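Local coordinates for protein carbonic anhydrase (Coccomyxa sp. PA, PDB 3UCJ) that probably catalyses the reversible hydration of carbon dioxide to hydrogencarbonate, as a zinc-dependent carbonic anhydrase of the beta class, at residues R17-A20 with D21-A25; C85-Y88 with T89-L93; W150-M153 with V154-N157. All coordinates share one frame; numbering follows the deposited sequence.

Contact 1 of 3, residues R17-A20 with D21-A25; sequences RKWA and DECAA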
# COMPACT_ATOMS: atom_id res chain seq x y z
N ARG A 17 -21.82 7.13 28.25
CA ARG A 17 -23.26 7.34 28.54
C ARG A 17 -23.45 8.72 29.27
O ARG A 17 -24.28 9.53 28.85
CB ARG A 17 -23.83 6.21 29.34
CG ARG A 17 -25.39 6.19 29.29
CD ARG A 17 -26.02 5.12 30.24
NE ARG A 17 -26.02 3.78 29.62
CZ ARG A 17 -26.83 3.36 28.64
NH1 ARG A 17 -27.79 4.16 28.15
NH2 ARG A 17 -26.70 2.10 28.17
N LYS A 18 -22.58 9.00 30.24
CA LYS A 18 -22.67 10.25 31.06
C LYS A 18 -22.42 11.46 30.17
O LYS A 18 -23.12 12.51 30.23
CB LYS A 18 -21.70 10.10 32.24
CG LYS A 18 -21.60 11.27 33.25
CD LYS A 18 -21.19 10.68 34.64
CE LYS A 18 -20.49 11.73 35.57
NZ LYS A 18 -20.69 13.14 35.06
N TRP A 19 -21.43 11.32 29.27
CA TRP A 19 -21.18 12.32 28.25
C TRP A 19 -22.35 12.50 27.29
O TRP A 19 -22.72 13.62 27.02
CB TRP A 19 -19.90 11.94 27.41
CG TRP A 19 -19.70 12.79 26.20
CD1 TRP A 19 -19.17 14.05 26.16
CD2 TRP A 19 -20.02 12.44 24.83
NE1 TRP A 19 -19.14 14.51 24.84
CE2 TRP A 19 -19.66 13.53 24.02
CE3 TRP A 19 -20.58 11.29 24.23
CZ2 TRP A 19 -19.81 13.52 22.64
CZ3 TRP A 19 -20.71 11.27 22.86
CH2 TRP A 19 -20.32 12.38 22.08
N ALA A 20 -22.92 11.43 26.73
CA ALA A 20 -23.95 11.64 25.71
C ALA A 20 -25.19 12.21 26.42
O ALA A 20 -25.98 12.95 25.83
CB ALA A 20 -24.34 10.34 25.07
N ASP A 21 -25.37 11.77 27.66
CA ASP A 21 -26.54 12.27 28.46
C ASP A 21 -26.49 13.79 28.69
O ASP A 21 -27.40 14.53 28.28
CB ASP A 21 -26.67 11.48 29.75
CG ASP A 21 -27.88 11.96 30.60
OD1 ASP A 21 -27.63 12.22 31.77
OD2 ASP A 21 -29.00 12.11 30.06
N GLU A 22 -25.38 14.27 29.25
CA GLU A 22 -25.14 15.72 29.37
C GLU A 22 -25.17 16.48 28.10
O GLU A 22 -25.65 17.64 28.06
CB GLU A 22 -23.80 16.00 30.06
CG GLU A 22 -23.84 15.57 31.50
CD GLU A 22 -22.46 15.39 32.11
OE1 GLU A 22 -21.45 15.88 31.50
OE2 GLU A 22 -22.39 14.75 33.21
N CYS A 23 -24.61 15.94 27.02
CA CYS A 23 -24.64 16.66 25.75
C CYS A 23 -26.05 16.94 25.29
O CYS A 23 -26.37 18.04 24.81
CB CYS A 23 -23.94 15.87 24.64
SG CYS A 23 -22.08 16.06 24.85
N ALA A 24 -26.87 15.90 25.37
CA ALA A 24 -28.20 15.95 24.79
C ALA A 24 -29.14 16.77 25.73
O ALA A 24 -30.04 17.47 25.24
CB ALA A 24 -28.73 14.52 24.53
N ALA A 25 -28.87 16.70 27.03
CA ALA A 25 -29.54 17.55 28.06
C ALA A 25 -29.35 19.04 27.80
O ALA A 25 -30.24 19.79 28.06
CB ALA A 25 -29.02 17.24 29.41
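Two first torsions bring Trp19 and Cys23 together: the indole swings away from its own backbone N (chi1 171°), while SG of Cys23 stays beside its N and opposite the carbonyl carbon (chi1 -78°). From the next turn the sulfur comes over one face of the indole, 3.3 Å above the plane and displaced toward the rim. It lies 3.6 Å from the centroid of the five-membered ring, and the line to it tilts 26° from the ring normal, a sulfur-aromatic contact. The nearest ring atom is Trp19 NE1, 3.3 Å from Cys23 SG.

The flank carrying Lys18 and Glu22 works by charge. Lys18 NZ gives a hydrogen bond to Glu22 OE2 at 3.0 Å, within a salt bridge, and OE2 receives it on the syn lone pair. The lysine bends at its last torsion to reach the acid, with CG of Lys18 also 3.6 Å from Glu22 OE2. The backbone supplies the spacing through four successive i to i+4 bonds, from Asp21 N to Arg17 O at 2.8 Å through to Ala24 N to Ala20 O at 3.1 Å.

Phe31 meets the Trp19 ring edge-to-face, while Gly193 and Thr192 of the second subunit pack on Trp19 and Ala20. The arrangement is that of an amphipathic alpha-helix, here helix 10-26, with an i to i+4 Lys-Glu salt bridge on its exposed side and a Cys-Trp pair beside a subunit interface.

Contact 2 of 3, residues C85-Y88 with T89-L93; sequences CLEY and TVDHL. With AZM (5-acetamido-1,3,4-thiadiazole-2-sulfonamide), chain I.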
# COMPACT_ATOMS: atom_id res chain seq x y z
N CYS A 85 -9.87 9.10 2.51
CA CYS A 85 -10.42 10.15 3.34
C CYS A 85 -10.41 11.46 2.56
O CYS A 85 -11.44 12.24 2.63
CB CYS A 85 -9.53 10.41 4.57
SG CYS A 85 -9.66 9.08 5.83
N LEU A 86 -9.32 11.73 1.85
CA LEU A 86 -9.25 12.92 0.99
C LEU A 86 -10.33 12.86 -0.11
O LEU A 86 -11.07 13.86 -0.35
CB LEU A 86 -7.86 13.06 0.35
CG LEU A 86 -7.33 14.33 -0.26
CD1 LEU A 86 -7.54 15.60 0.68
CD2 LEU A 86 -5.84 14.08 -0.61
N GLU A 87 -10.40 11.76 -0.83
CA GLU A 87 -11.32 11.67 -2.00
C GLU A 87 -12.79 11.75 -1.52
O GLU A 87 -13.59 12.57 -2.07
CB GLU A 87 -11.16 10.34 -2.72
CG GLU A 87 -12.05 10.25 -3.94
CD GLU A 87 -11.87 8.91 -4.69
OE1 GLU A 87 -12.52 7.97 -4.24
OE2 GLU A 87 -11.20 8.82 -5.73
N TYR A 88 -13.16 11.01 -0.49
CA TYR A 88 -14.55 11.03 -0.01
C TYR A 88 -15.01 12.45 0.46
O TYR A 88 -16.12 12.91 0.08
CB TYR A 88 -14.83 9.96 1.06
CG TYR A 88 -16.31 10.02 1.44
CD1 TYR A 88 -17.27 9.64 0.50
CD2 TYR A 88 -16.70 10.49 2.67
CE1 TYR A 88 -18.67 9.72 0.80
CE2 TYR A 88 -18.08 10.54 3.02
CZ TYR A 88 -19.06 10.17 2.00
OH TYR A 88 -20.40 10.27 2.36
N THR A 89 -14.15 13.12 1.23
CA THR A 89 -14.46 14.41 1.78
C THR A 89 -14.51 15.48 0.68
O THR A 89 -15.45 16.30 0.72
CB THR A 89 -13.51 14.94 2.90
OG1 THR A 89 -12.19 14.92 2.37
CG2 THR A 89 -13.67 14.01 4.15
N VAL A 90 -13.57 15.46 -0.26
CA VAL A 90 -13.50 16.53 -1.24
C VAL A 90 -14.61 16.31 -2.29
O VAL A 90 -15.32 17.28 -2.70
CB VAL A 90 -12.11 16.62 -1.92
CG1 VAL A 90 -12.12 17.53 -3.11
CG2 VAL A 90 -10.98 17.09 -0.91
N ASP A 91 -14.74 15.08 -2.76
CA ASP A 91 -15.61 14.82 -3.91
C ASP A 91 -17.07 14.63 -3.53
O ASP A 91 -18.01 15.02 -4.32
CB ASP A 91 -15.14 13.62 -4.69
CG ASP A 91 -13.83 13.85 -5.41
OD1 ASP A 91 -13.26 14.96 -5.41
OD2 ASP A 91 -13.38 12.91 -6.09
N HIS A 92 -17.35 14.04 -2.37
CA HIS A 92 -18.71 13.72 -2.01
C HIS A 92 -19.25 14.61 -0.95
O HIS A 92 -20.34 15.17 -1.06
CB HIS A 92 -18.82 12.28 -1.56
CG HIS A 92 -18.60 11.30 -2.65
ND1 HIS A 92 -19.64 10.73 -3.35
CD2 HIS A 92 -17.47 10.72 -3.11
CE1 HIS A 92 -19.16 9.85 -4.22
NE2 HIS A 92 -17.84 9.84 -4.10
N LEU A 93 -18.48 14.81 0.10
CA LEU A 93 -18.99 15.73 1.11
C LEU A 93 -18.86 17.24 0.75
O LEU A 93 -19.49 18.06 1.44
CB LEU A 93 -18.33 15.47 2.44
CG LEU A 93 -18.62 14.07 3.02
CD1 LEU A 93 -18.03 14.02 4.44
CD2 LEU A 93 -20.19 13.78 3.13
C1 AZM I . -18.39 7.30 4.82
C2 AZM I . -18.86 6.93 2.47
C3 AZM I . -18.03 5.85 0.54
C4 AZM I . -18.06 5.62 -0.94
N1 AZM I . -18.85 6.91 7.45
N2 AZM I . -19.90 7.44 3.10
N3 AZM I . -19.65 7.73 4.53
N4 AZM I . -18.99 6.54 1.16
O1 AZM I . -17.73 8.94 6.62
O2 AZM I . -16.58 6.73 6.19
O3 AZM I . -17.10 5.35 1.18
S1 AZM I . -17.83 7.53 6.43
S2 AZM I . -17.52 6.66 3.48
O HOH W 1 -15.68 8.39 -5.10
O HOH W 2 -11.56 11.38 -7.28
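The Tyr88 ring carries the thiadiazole of acetazolamide on one face: C2 of the inhibitor stands 3.2 Å above the phenol plane, offset toward the rim, and Tyr88 OH comes within 3.0 Å of its N2. Leu93 CG meets the same ring obliquely, 3.6 Å from Tyr88 CE2. In the conformer given, one of two deposited, the His92 ring is only 24° from parallel to the Tyr88 ring, but so displaced that little of one covers the other; Glu87 O and a water lie at its edge. Gln38 also binds this acetazolamide, and this pocket is separate from the zinc site.

Tyr88 O accepts two bonds, from Leu93 N in the carbonyl plane and from His92 N above it, as the helix widens into a pi-type turn. Another water donates to both Glu87 OE2 (3.0 Å) and Asp91 OD2 (2.7 Å), which would ease the crowding of like charges. Each acid has a stronger partner: Thr123 of the second subunit for Glu87, and Arg177 for Asp91.

Helix 80-92 lays Leu86 and Thr89 on Leu43 of strand 42-47, Tyr88, Thr89 and Leu93 on Phe66 of strand 65-70, and Leu86, Glu87 and Val90 on Ile170 of helix 169-176.

Contact 3 of 3, residues W150-M153 with V154-N157; sequences WDKM and VELN
Trp150 and Val154 begin a ladder of four backbone hydrogen bonds that joins the two segments into one continuous alpha-helix. Val154 N donates to Trp150 O at 3.1 Å and nearly straight (169° at the hydrogen), and Glu155 N to Asp151 O follows. Leu156 N meets Lys152 O at 2.9 Å, and Asn157 N completes the series on Met153 O.

Apolar contacts across the junction are light. Val154 CG2 approaches CD1 of the Trp150 indole obliquely at 4.2 Å. Lys152 adds its aliphatic part: the chain bends at its second torsion (chi2 54°), and its CG comes 4.0 Å from Leu156 CD1. Met153 CE lies 4.3 Å from Leu156 CB; both residues also lean on Val133 of helix 128-135 and Leu141 of helix 138-141.

This stretch belongs to helix 146-167, part of the alpha/beta fold of the beta-class carbonic anhydrases, and its inner side backs onto the zinc site. The side chain of Val154 comes to about 4 Å from that of Cys106, a ligand of the zinc ion, and Val154, Met153 and Asn157 all touch Cys109 of helix 107-114.

Among polar groups, Trp150 NE1 hydrogen-bonds to Cys106 O, a second-shell bond to the backbone of a metal ligand and thus consistent with positioning it. Asn157 ND2 holds Gly72 O, which belongs to the pocket of the zinc-site acetazolamide, while Asn157 OD1 takes a bond from Gln161. Electrostatics between Lys152 and Glu155 are looser: NZ of Lys152 stays 4.4 Å from OE2 of Glu155, beyond a salt bridge, with the two side chains crossing at about a right angle. Glu155 OE1 instead bonds Tyr104 OH, and Glu155 CG rests 3.4 Å from Asp151 O.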
# COMPACT_ATOMS: atom_id res chain seq x y z
N TRP A 150 14.37 18.76 16.35
CA TRP A 150 13.11 18.09 16.48
C TRP A 150 11.98 19.02 16.10
O TRP A 150 11.15 18.68 15.32
CB TRP A 150 12.93 17.60 17.91
CG TRP A 150 11.83 16.63 18.13
CD1 TRP A 150 10.90 16.22 17.24
CD2 TRP A 150 11.53 15.97 19.35
NE1 TRP A 150 10.06 15.33 17.82
CE2 TRP A 150 10.43 15.15 19.12
CE3 TRP A 150 12.11 15.97 20.62
CZ2 TRP A 150 9.90 14.36 20.09
CZ3 TRP A 150 11.57 15.18 21.57
CH2 TRP A 150 10.49 14.38 21.31
N ASP A 151 11.97 20.21 16.66
CA ASP A 151 10.94 21.16 16.38
C ASP A 151 10.92 21.52 14.92
O ASP A 151 9.89 21.63 14.31
CB ASP A 151 11.14 22.40 17.22
CG ASP A 151 10.91 22.17 18.68
OD1 ASP A 151 11.30 23.01 19.47
OD2 ASP A 151 10.37 21.15 19.07
N LYS A 152 12.09 21.73 14.36
CA LYS A 152 12.20 22.07 12.98
C LYS A 152 11.70 20.94 12.09
O LYS A 152 11.06 21.17 11.11
CB LYS A 152 13.64 22.41 12.68
CG LYS A 152 13.89 23.02 11.38
CD LYS A 152 13.06 24.21 11.19
CE LYS A 152 13.76 25.19 10.37
NZ LYS A 152 12.89 26.10 9.67
N MET A 153 12.02 19.71 12.44
CA MET A 153 11.56 18.58 11.67
C MET A 153 10.03 18.54 11.63
O MET A 153 9.46 18.34 10.61
CB MET A 153 12.12 17.30 12.23
CG MET A 153 11.83 16.08 11.40
SD MET A 153 12.74 15.99 9.90
CE MET A 153 11.55 16.42 8.66
N VAL A 154 9.41 18.75 12.76
CA VAL A 154 7.96 18.84 12.84
C VAL A 154 7.41 19.87 11.86
O VAL A 154 6.54 19.60 11.10
CB VAL A 154 7.49 19.12 14.27
CG1 VAL A 154 6.07 19.49 14.30
CG2 VAL A 154 7.72 17.92 15.12
N GLU A 155 7.99 21.05 11.88
CA GLU A 155 7.57 22.11 11.01
C GLU A 155 7.79 21.83 9.53
O GLU A 155 6.95 22.12 8.72
CB GLU A 155 8.27 23.41 11.41
CG GLU A 155 7.88 23.91 12.76
CD GLU A 155 8.84 24.92 13.35
OE1 GLU A 155 8.71 25.21 14.53
OE2 GLU A 155 9.73 25.38 12.65
N LEU A 156 8.94 21.30 9.19
CA LEU A 156 9.24 20.99 7.80
C LEU A 156 8.28 19.91 7.31
O LEU A 156 7.89 19.94 6.13
CB LEU A 156 10.68 20.46 7.66
CG LEU A 156 11.71 21.64 7.75
CD1 LEU A 156 13.12 21.03 7.96
CD2 LEU A 156 11.58 22.59 6.57
N ASN A 157 7.97 18.99 8.22
CA ASN A 157 7.06 17.89 7.86
C ASN A 157 5.67 18.49 7.56
O ASN A 157 5.04 18.18 6.49
CB ASN A 157 7.01 16.85 8.95
CG ASN A 157 6.19 15.61 8.50
OD1 ASN A 157 6.42 15.08 7.40
ND2 ASN A 157 5.21 15.25 9.29

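The contacts come in series along the chain, each within a single helix: contact 1 in 10-26, contact 2 in 80-92, contact 3 in 146-167. None touches another. Their centres are about 30 Å apart for contacts 1 and 2, about 28 Å for contacts 2 and 3, and about 39 Å for contacts 1 and 3; contacts 2 and 3 lie on opposite sides of the chain's centre. Contact 1 lies on the N-terminal helix, about 29 Å from that centre. Helices 10-26 and 80-92 both face the second subunit, 80-92 also lines an acetazolamide pocket apart from the zinc site, and 146-167 lies behind the zinc ligands, its contact touching no other chain.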